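Local coordinates for putative uncharacterized protein (Trypanosoma brucei brucei, PDB 5KO4) that is of unknown function but contains a bromodomain, the module that in relatives reads acetylated lysines on histones and other proteins, at residues K9-V17 / M97-L105; V18-F27 / F86-M97. All coordinates share one frame; numbering follows the deposited sequence.

Interaction 1: residues K9-V17 / M97-L105; sequences KQCRSILHV and MEDLFVTEL. With SO4 (sulfate ion), chain C.
I14 carries this contact, its side chain lodged as a knob in the hole made by M97, L100, F101 and E104. Its CB points at the helix 97-104, and from there the two branches part. CG2 runs to the CB of M97 and to the ring of F101, whose CE1 lies 3.9 Å from I14 CG2. CG1 takes the other way, with the CB of L100 3.8 Å from I14 CG1 and the carboxylate oxygen E104 OE2 closer still, 3.3 Å from the same CG1. At the tip, CD1 comes to the edge of the F101 ring near its plane, 3.9 Å from F101 CD1, and also meets CD1 of L105. The helices that hold these residues, 8-21 and 85-104, are the first and last of the bromodomain's left-handed four-helix bundle, and here they run nearly antiparallel, their local axes 10.4 Å apart at 162°. The inner side of the pair is closed by helix 62-80, where I66 packs on F101 and L105.

E104 reaches over from the opposite direction. In the S13 conformer modelled here, one of two, a water donates to E104 OE2 at 2.6 Å and also to S13 OG, bridging the helices, and S13 OG donates to Q10 O at 2.9 Å. One turn nearer the N terminus of helix 8-21, Q10 and C11 meet L105, whose CD2 rests on Q10 CB, 3.7 Å away, and on C11 SG. K9 N donates to O4 of a sulfate, probably from the crystallisation liquor. At the far end V17 and L100 meet tip to tip through their methyls.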
loop_
_atom_site.group_PDB
_atom_site.type_symbol
_atom_site.label_atom_id
_atom_site.label_comp_id
_atom_site.label_asym_id
_atom_site.label_seq_id
_atom_site.Cartn_x
_atom_site.Cartn_y
_atom_site.Cartn_z
ATOM N N LYS A 9 22.226 19.563 8.247
ATOM C CA LYS A 9 22.690 19.331 6.891
ATOM C C LYS A 9 22.680 17.831 6.572
ATOM O O LYS A 9 22.196 17.426 5.518
ATOM C CB LYS A 9 24.106 19.907 6.717
ATOM C CG LYS A 9 24.697 19.688 5.334
ATOM C CD LYS A 9 26.065 20.319 5.224
ATOM C CE LYS A 9 26.746 19.944 3.930
ATOM N NZ LYS A 9 28.039 20.656 3.771
ATOM N N GLN A 10 23.171 17.013 7.507
ATOM C CA GLN A 10 23.260 15.574 7.295
ATOM C C GLN A 10 21.877 14.936 7.355
ATOM O O GLN A 10 21.591 14.038 6.566
ATOM C CB GLN A 10 24.192 14.928 8.318
ATOM C CG GLN A 10 25.679 15.285 8.098
ATOM C CD GLN A 10 26.014 16.701 8.501
ATOM O OE1 GLN A 10 25.458 17.231 9.444
ATOM N NE2 GLN A 10 26.943 17.335 7.808
ATOM N N CYS A 11 21.004 15.395 8.246
ATOM C CA CYS A 11 19.669 14.818 8.304
ATOM C C CYS A 11 18.914 15.107 7.022
ATOM O O CYS A 11 18.243 14.220 6.483
ATOM C CB CYS A 11 18.912 15.339 9.511
ATOM S SG CYS A 11 19.601 14.802 11.101
ATOM N N ARG A 12 19.019 16.332 6.505
ATOM C CA ARG A 12 18.373 16.662 5.243
ATOM C C ARG A 12 18.892 15.751 4.120
ATOM O O ARG A 12 18.102 15.255 3.313
ATOM C CB ARG A 12 18.648 18.117 4.866
ATOM C CG ARG A 12 17.979 18.512 3.561
ATOM C CD ARG A 12 18.300 19.930 3.151
ATOM N NE ARG A 12 17.837 20.889 4.139
ATOM C CZ ARG A 12 16.580 21.312 4.252
ATOM N NH1 ARG A 12 15.640 20.858 3.424
ATOM N NH2 ARG A 12 16.254 22.192 5.186
ATOM N N SER A 13 20.211 15.553 4.029
ATOM C CA SER A 13 20.743 14.729 2.946
ATOM C C SER A 13 20.302 13.257 3.093
ATOM O O SER A 13 19.946 12.636 2.091
ATOM C CB SER A 13 22.265 14.837 2.871
ATOM O OG SER A 13 22.934 14.215 3.952
ATOM N N ILE A 14 20.239 12.726 4.319
ATOM C CA ILE A 14 19.809 11.343 4.521
ATOM C C ILE A 14 18.339 11.199 4.153
ATOM O O ILE A 14 17.960 10.242 3.482
ATOM C CB ILE A 14 20.081 10.868 5.960
ATOM C CG1 ILE A 14 21.609 10.820 6.222
ATOM C CG2 ILE A 14 19.451 9.492 6.197
ATOM C CD1 ILE A 14 21.994 10.718 7.657
ATOM N N LEU A 15 17.512 12.166 4.532
ATOM C CA LEU A 15 16.114 12.123 4.149
ATOM C C LEU A 15 15.967 12.174 2.616
ATOM O O LEU A 15 15.125 11.469 2.056
ATOM C CB LEU A 15 15.348 13.270 4.803
ATOM C CG LEU A 15 13.843 13.333 4.488
ATOM C CD1 LEU A 15 13.108 12.045 4.928
ATOM C CD2 LEU A 15 13.210 14.545 5.148
ATOM N N HIS A 16 16.781 12.992 1.933
ATOM C CA HIS A 16 16.733 13.063 0.476
ATOM C C HIS A 16 17.083 11.709 -0.148
ATOM O O HIS A 16 16.415 11.281 -1.093
ATOM C CB HIS A 16 17.678 14.141 -0.036
ATOM C CG HIS A 16 17.632 14.331 -1.514
ATOM N ND1 HIS A 16 16.707 15.178 -2.101
ATOM C CD2 HIS A 16 18.424 13.809 -2.479
ATOM C CE1 HIS A 16 16.954 15.133 -3.403
ATOM N NE2 HIS A 16 17.978 14.319 -3.676
ATOM N N VAL A 17 18.096 11.024 0.385
ATOM C CA VAL A 17 18.487 9.713 -0.136
ATOM C C VAL A 17 17.325 8.736 0.014
ATOM O O VAL A 17 16.959 8.052 -0.940
ATOM C CB VAL A 17 19.764 9.192 0.584
ATOM C CG1 VAL A 17 20.021 7.714 0.270
ATOM C CG2 VAL A 17 20.978 10.029 0.207
ATOM N N MET A 97 19.601 4.113 5.527
ATOM C CA MET A 97 19.707 5.182 6.508
ATOM C C MET A 97 20.622 4.758 7.700
ATOM O O MET A 97 21.416 5.582 8.140
ATOM C CB MET A 97 18.330 5.651 6.978
ATOM C CG MET A 97 17.589 4.664 7.791
ATOM S SD MET A 97 15.813 5.017 7.839
ATOM C CE MET A 97 15.392 4.120 9.224
ATOM N N GLU A 98 20.628 3.472 8.112
ATOM C CA GLU A 98 21.541 3.040 9.187
ATOM C C GLU A 98 23.017 3.129 8.733
ATOM O O GLU A 98 23.875 3.561 9.506
ATOM C CB GLU A 98 21.216 1.623 9.670
ATOM C CG GLU A 98 19.869 1.503 10.370
ATOM C CD GLU A 98 19.674 2.357 11.608
ATOM O OE1 GLU A 98 20.665 2.611 12.327
ATOM O OE2 GLU A 98 18.517 2.763 11.866
ATOM N N ASP A 99 23.296 2.826 7.455
ATOM C CA ASP A 99 24.658 2.959 6.925
ATOM C C ASP A 99 25.120 4.405 6.941
ATOM O O ASP A 99 26.323 4.662 7.031
ATOM C CB ASP A 99 24.727 2.467 5.473
ATOM C CG ASP A 99 24.593 0.975 5.258
ATOM O OD1 ASP A 99 24.690 0.210 6.257
ATOM O OD2 ASP A 99 24.365 0.566 4.102
ATOM N N LEU A 100 24.192 5.347 6.741
ATOM C CA LEU A 100 24.516 6.770 6.712
ATOM C C LEU A 100 24.538 7.384 8.117
ATOM O O LEU A 100 25.405 8.210 8.362
ATOM C CB LEU A 100 23.517 7.512 5.836
ATOM C CG LEU A 100 23.489 7.068 4.377
ATOM C CD1 LEU A 100 22.390 7.782 3.604
ATOM C CD2 LEU A 100 24.830 7.281 3.706
ATOM N N PHE A 101 23.672 6.939 9.053
ATOM C CA PHE A 101 23.704 7.512 10.412
ATOM C C PHE A 101 25.057 7.293 11.062
ATOM O O PHE A 101 25.539 8.180 11.757
ATOM C CB PHE A 101 22.655 6.893 11.332
ATOM C CG PHE A 101 21.207 6.980 10.942
ATOM C CD1 PHE A 101 20.716 8.077 10.244
ATOM C CD2 PHE A 101 20.307 6.030 11.376
ATOM C CE1 PHE A 101 19.367 8.159 9.907
ATOM C CE2 PHE A 101 18.955 6.143 11.087
ATOM C CZ PHE A 101 18.491 7.203 10.349
ATOM N N VAL A 102 25.607 6.074 10.947
ATOM C CA VAL A 102 26.906 5.736 11.571
ATOM C C VAL A 102 27.996 6.637 11.042
ATOM O O VAL A 102 28.834 7.102 11.807
ATOM C CB VAL A 102 27.316 4.245 11.367
ATOM C CG1 VAL A 102 26.447 3.316 12.179
ATOM C CG2 VAL A 102 27.318 3.853 9.894
ATOM N N THR A 103 27.997 6.853 9.726
ATOM C CA THR A 103 29.012 7.602 9.005
ATOM C C THR A 103 28.866 9.128 9.175
ATOM O O THR A 103 29.878 9.815 9.281
ATOM C CB THR A 103 28.917 7.234 7.521
ATOM O OG1 THR A 103 28.708 5.820 7.413
ATOM C CG2 THR A 103 30.154 7.626 6.746
ATOM N N GLU A 104 27.622 9.657 9.122
ATOM C CA GLU A 104 27.354 11.108 9.114
ATOM C C GLU A 104 26.941 11.690 10.457
ATOM O O GLU A 104 27.166 12.876 10.673
ATOM C CB GLU A 104 26.229 11.414 8.131
ATOM C CG GLU A 104 26.564 11.081 6.708
ATOM C CD GLU A 104 25.503 11.586 5.763
ATOM O OE1 GLU A 104 25.313 12.820 5.678
ATOM O OE2 GLU A 104 24.770 10.741 5.214
ATOM N N LEU A 105 26.183 10.938 11.263
ATOM C CA LEU A 105 25.669 11.412 12.554
ATOM C C LEU A 105 26.377 10.677 13.680
ATOM O O LEU A 105 27.053 11.302 14.482
ATOM C CB LEU A 105 24.155 11.176 12.663
ATOM C CG LEU A 105 23.294 11.749 11.544
ATOM C CD1 LEU A 105 21.863 11.301 11.692
ATOM C CD2 LEU A 105 23.378 13.268 11.510
HETATM S S SO4 C . 24.052 22.721 9.797
HETATM O O1 SO4 C . 25.490 22.972 10.040
HETATM O O2 SO4 C . 23.786 23.160 8.426
HETATM O O3 SO4 C . 23.270 23.456 10.759
HETATM O O4 SO4 C . 23.781 21.280 9.949
HETATM O O HOH W 1 23.431 11.353 3.075
#

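Interaction 2: residues V18-F27 / F86-M97; sequences VMDLDRDGIF and FSTLARRIEIAM
V18, L21, D22, I26 and F27 lie against one side of helix 85-104, and what crosses between them is apolar packing. The tightest pair is V18 CG1 on I93 CG2 at 3.5 Å, shorter than usual for two carbons, with the two side chains at about a right angle. I93 spreads its other branch over the end of helix 8-21: its CG1 lies by L21 CB and its CD1 by D22 CB. L21 itself reaches on to A96, with L21 CD1 3.6 Å from A96 CB. Further along, L89 CD2 fits among I26 CG1, the F27 ring and the carboxylate of D22.

F27 pushes its far edge at the helix, so that CZ lies 3.8 Å from the carbonyl oxygen F86 O, which sits in the plane of the ring; A90 CB approaches the same end obliquely. One face of the F27 ring is covered over its centre by CG2 of its own neighbour I26. That methyl also touches the edge of the F86 ring, 3.9 Å from F86 CD1, so it contacts both phenyl rings.

Of the polar bonds, two fold the D22 carboxylate onto the backbone just after it. A chi1 of -172° sets D22 CG trans to N, and the group reaches forward to the amides after the turn. I26 N donates to D22 OD1 at 2.8 Å, in a bent bond (144°) tilted from the carboxylate plane; F27 N meets the syn lone pair of D22 OD2 nearly straight, at 164°. W47 gives OD2 a further bond through its indole N-H, which ties the turn to helix 47-55.

A type I turn spans D22 to G25. This is the start of the ZA loop, which follows the first helix (αZ) of the bromodomain, packed against the last helix (αC).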
loop_
_atom_site.group_PDB
_atom_site.type_symbol
_atom_site.label_atom_id
_atom_site.label_comp_id
_atom_site.label_asym_id
_atom_site.label_seq_id
_atom_site.Cartn_x
_atom_site.Cartn_y
_atom_site.Cartn_z
ATOM N N VAL A 18 16.731 8.692 1.198
ATOM C CA VAL A 18 15.636 7.772 1.470
ATOM C C VAL A 18 14.426 8.067 0.576
ATOM O O VAL A 18 13.826 7.135 0.033
ATOM C CB VAL A 18 15.283 7.861 2.970
ATOM C CG1 VAL A 18 13.908 7.314 3.267
ATOM C CG2 VAL A 18 16.361 7.172 3.818
ATOM N N MET A 19 14.071 9.341 0.396
ATOM C CA MET A 19 12.911 9.664 -0.431
ATOM C C MET A 19 13.173 9.323 -1.890
ATOM O O MET A 19 12.251 8.869 -2.565
ATOM C CB MET A 19 12.527 11.128 -0.257
ATOM C CG MET A 19 11.942 11.362 1.116
ATOM S SD MET A 19 11.445 13.029 1.518
ATOM C CE MET A 19 10.136 13.214 0.398
ATOM N N ASP A 20 14.428 9.379 -2.339
ATOM C CA ASP A 20 14.774 8.960 -3.708
ATOM C C ASP A 20 14.712 7.422 -3.851
ATOM O O ASP A 20 14.368 6.926 -4.918
ATOM C CB ASP A 20 16.178 9.457 -4.089
ATOM C CG ASP A 20 16.270 10.924 -4.467
ATOM O OD1 ASP A 20 15.232 11.512 -4.827
ATOM O OD2 ASP A 20 17.390 11.467 -4.451
ATOM N N LEU A 21 15.090 6.668 -2.800
ATOM C CA LEU A 21 14.990 5.203 -2.816
ATOM C C LEU A 21 13.527 4.777 -2.887
ATOM O O LEU A 21 13.211 3.752 -3.491
ATOM C CB LEU A 21 15.629 4.589 -1.580
ATOM C CG LEU A 21 17.132 4.745 -1.471
ATOM C CD1 LEU A 21 17.645 4.044 -0.229
ATOM C CD2 LEU A 21 17.852 4.193 -2.703
ATOM N N ASP A 22 12.637 5.531 -2.228
ATOM C CA ASP A 22 11.216 5.256 -2.261
ATOM C C ASP A 22 10.668 5.953 -3.504
ATOM O O ASP A 22 10.055 7.017 -3.432
ATOM C CB ASP A 22 10.570 5.758 -0.970
ATOM C CG ASP A 22 9.135 5.362 -0.795
ATOM O OD1 ASP A 22 8.577 4.707 -1.718
ATOM O OD2 ASP A 22 8.546 5.729 0.242
ATOM N N ARG A 23 10.922 5.328 -4.660
ATOM C CA ARG A 23 10.681 5.910 -5.973
ATOM C C ARG A 23 9.225 6.326 -6.170
ATOM O O ARG A 23 8.969 7.389 -6.732
ATOM C CB ARG A 23 11.083 4.918 -7.074
ATOM C CG ARG A 23 12.579 4.584 -7.090
ATOM C CD ARG A 23 12.900 3.476 -8.077
ATOM N NE ARG A 23 12.828 3.936 -9.465
ATOM C CZ ARG A 23 13.775 4.647 -10.080
ATOM N NH1 ARG A 23 14.880 5.009 -9.427
ATOM N NH2 ARG A 23 13.621 5.010 -11.347
ATOM N N ASP A 24 8.285 5.520 -5.689
ATOM C CA ASP A 24 6.858 5.800 -5.868
ATOM C C ASP A 24 6.208 6.414 -4.601
ATOM O O ASP A 24 4.983 6.536 -4.547
ATOM C CB ASP A 24 6.147 4.513 -6.260
ATOM C CG ASP A 24 6.790 3.881 -7.481
ATOM O OD1 ASP A 24 6.812 4.538 -8.543
ATOM O OD2 ASP A 24 7.391 2.793 -7.338
ATOM N N GLY A 25 7.020 6.827 -3.629
ATOM C CA GLY A 25 6.518 7.488 -2.432
ATOM C C GLY A 25 5.568 6.657 -1.591
ATOM O O GLY A 25 4.615 7.194 -1.019
ATOM N N ILE A 26 5.856 5.356 -1.468
ATOM C CA ILE A 26 5.040 4.401 -0.704
ATOM C C ILE A 26 4.918 4.846 0.759
ATOM O O ILE A 26 3.852 4.709 1.370
ATOM C CB ILE A 26 5.696 2.970 -0.779
ATOM C CG1 ILE A 26 5.815 2.460 -2.259
ATOM C CG2 ILE A 26 4.911 1.976 0.045
ATOM C CD1 ILE A 26 4.538 2.498 -3.051
ATOM N N PHE A 27 6.004 5.383 1.327
ATOM C CA PHE A 27 6.010 5.801 2.723
ATOM C C PHE A 27 6.121 7.328 2.871
ATOM O O PHE A 27 6.443 7.812 3.960
ATOM C CB PHE A 27 7.186 5.130 3.444
ATOM C CG PHE A 27 7.222 3.635 3.263
ATOM C CD1 PHE A 27 6.215 2.838 3.774
ATOM C CD2 PHE A 27 8.219 3.034 2.510
ATOM C CE1 PHE A 27 6.229 1.469 3.587
ATOM C CE2 PHE A 27 8.229 1.653 2.318
ATOM C CZ PHE A 27 7.239 0.880 2.863
ATOM N N PHE A 86 6.038 -5.200 0.889
ATOM C CA PHE A 86 6.184 -3.811 1.324
ATOM C C PHE A 86 7.414 -3.658 2.241
ATOM O O PHE A 86 8.178 -2.689 2.140
ATOM C CB PHE A 86 4.941 -3.338 2.076
ATOM C CG PHE A 86 3.803 -2.900 1.190
ATOM C CD1 PHE A 86 3.893 -1.740 0.448
ATOM C CD2 PHE A 86 2.631 -3.641 1.115
ATOM C CE1 PHE A 86 2.827 -1.317 -0.346
ATOM C CE2 PHE A 86 1.569 -3.214 0.326
ATOM C CZ PHE A 86 1.683 -2.071 -0.419
ATOM N N SER A 87 7.592 -4.616 3.158
ATOM C CA SER A 87 8.687 -4.567 4.102
ATOM C C SER A 87 10.051 -4.762 3.416
ATOM O O SER A 87 11.035 -4.283 3.938
ATOM C CB SER A 87 8.484 -5.584 5.196
ATOM O OG SER A 87 7.368 -5.154 5.959
ATOM N N THR A 88 10.116 -5.441 2.243
ATOM C CA THR A 88 11.414 -5.557 1.552
ATOM C C THR A 88 11.925 -4.179 1.171
ATOM O O THR A 88 13.110 -3.917 1.341
ATOM C CB THR A 88 11.390 -6.482 0.312
ATOM O OG1 THR A 88 10.541 -5.940 -0.716
ATOM C CG2 THR A 88 10.960 -7.875 0.641
ATOM N N LEU A 89 11.053 -3.293 0.675
ATOM C CA LEU A 89 11.489 -1.930 0.315
ATOM C C LEU A 89 11.866 -1.152 1.595
ATOM O O LEU A 89 12.927 -0.522 1.654
ATOM C CB LEU A 89 10.395 -1.173 -0.434
ATOM C CG LEU A 89 10.713 0.307 -0.709
ATOM C CD1 LEU A 89 12.022 0.462 -1.525
ATOM C CD2 LEU A 89 9.540 0.996 -1.388
ATOM N N ALA A 90 11.033 -1.224 2.630
ATOM C CA ALA A 90 11.352 -0.526 3.877
ATOM C C ALA A 90 12.681 -1.016 4.454
ATOM O O ALA A 90 13.445 -0.209 4.969
ATOM C CB ALA A 90 10.242 -0.726 4.899
ATOM N N ARG A 91 12.988 -2.323 4.324
ATOM C CA ARG A 91 14.258 -2.856 4.833
ATOM C C ARG A 91 15.434 -2.282 4.058
ATOM O O ARG A 91 16.448 -1.945 4.671
ATOM C CB ARG A 91 14.291 -4.389 4.751
ATOM C CG ARG A 91 13.478 -5.089 5.848
ATOM C CD ARG A 91 14.102 -4.984 7.188
ATOM N NE ARG A 91 14.138 -6.256 7.911
ATOM C CZ ARG A 91 13.155 -6.739 8.668
ATOM N NH1 ARG A 91 11.970 -6.142 8.696
ATOM N NH2 ARG A 91 13.330 -7.853 9.355
ATOM N N ARG A 92 15.323 -2.169 2.717
ATOM C CA ARG A 92 16.431 -1.581 1.951
ATOM C C ARG A 92 16.645 -0.128 2.383
ATOM O O ARG A 92 17.782 0.330 2.470
ATOM C CB ARG A 92 16.165 -1.633 0.443
ATOM C CG ARG A 92 16.075 -3.031 -0.157
ATOM C CD ARG A 92 17.123 -4.018 0.332
ATOM N NE ARG A 92 18.496 -3.547 0.090
ATOM C CZ ARG A 92 19.587 -4.210 0.452
ATOM N NH1 ARG A 92 19.487 -5.388 1.060
ATOM N NH2 ARG A 92 20.792 -3.706 0.199
ATOM N N ILE A 93 15.558 0.592 2.667
ATOM C CA ILE A 93 15.635 1.969 3.131
ATOM C C ILE A 93 16.248 2.015 4.532
ATOM O O ILE A 93 17.084 2.876 4.792
ATOM C CB ILE A 93 14.226 2.603 3.076
ATOM C CG1 ILE A 93 13.845 2.872 1.613
ATOM C CG2 ILE A 93 14.161 3.907 3.912
ATOM C CD1 ILE A 93 12.391 3.207 1.393
ATOM N N GLU A 94 15.873 1.084 5.417
ATOM C CA GLU A 94 16.433 1.034 6.756
ATOM C C GLU A 94 17.940 0.785 6.687
ATOM O O GLU A 94 18.714 1.410 7.410
ATOM C CB GLU A 94 15.762 -0.062 7.594
ATOM C CG GLU A 94 16.181 0.006 9.053
ATOM C CD GLU A 94 15.619 -1.073 9.945
ATOM O OE1 GLU A 94 14.787 -1.869 9.467
ATOM O OE2 GLU A 94 16.063 -1.166 11.108
ATOM N N ILE A 95 18.355 -0.137 5.813
ATOM C CA ILE A 95 19.762 -0.454 5.634
ATOM C C ILE A 95 20.496 0.791 5.204
ATOM O O ILE A 95 21.540 1.108 5.762
ATOM C CB ILE A 95 19.921 -1.603 4.607
ATOM C CG1 ILE A 95 19.448 -2.924 5.221
ATOM C CG2 ILE A 95 21.366 -1.718 4.135
ATOM C CD1 ILE A 95 19.200 -3.989 4.269
ATOM N N ALA A 96 19.940 1.529 4.241
ATOM C CA ALA A 96 20.570 2.754 3.776
ATOM C C ALA A 96 20.683 3.787 4.852
ATOM O O ALA A 96 21.761 4.338 5.050
ATOM C CB ALA A 96 19.802 3.333 2.606
ATOM N N MET A 97 19.601 4.113 5.527
ATOM C CA MET A 97 19.707 5.182 6.508
ATOM C C MET A 97 20.622 4.758 7.700
ATOM O O MET A 97 21.416 5.582 8.140
ATOM C CB MET A 97 18.330 5.651 6.978
ATOM C CG MET A 97 17.589 4.664 7.791
ATOM S SD MET A 97 15.813 5.017 7.839
ATOM C CE MET A 97 15.392 4.120 9.224
#

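From the N terminus, helix 8-21 first supplies 9-17, then 18-21, and the chain turns out through 22-27. The long middle of the chain follows, with helices 37-40, 47-55 and 62-80, before helix 85-104 returns antiparallel to the start. Its earlier part, 86-97, closes interaction 2 around those 58 intervening residues; its later part, 97-105, closes interaction 1 around 79, so the loop of interaction 1 encloses that of interaction 2 and the two do not cross. M97 belongs to both, and their centres are about 14 Å apart. Together they seam the first helix of the bundle to the last, from the chain ends to the turn after helix 8-21.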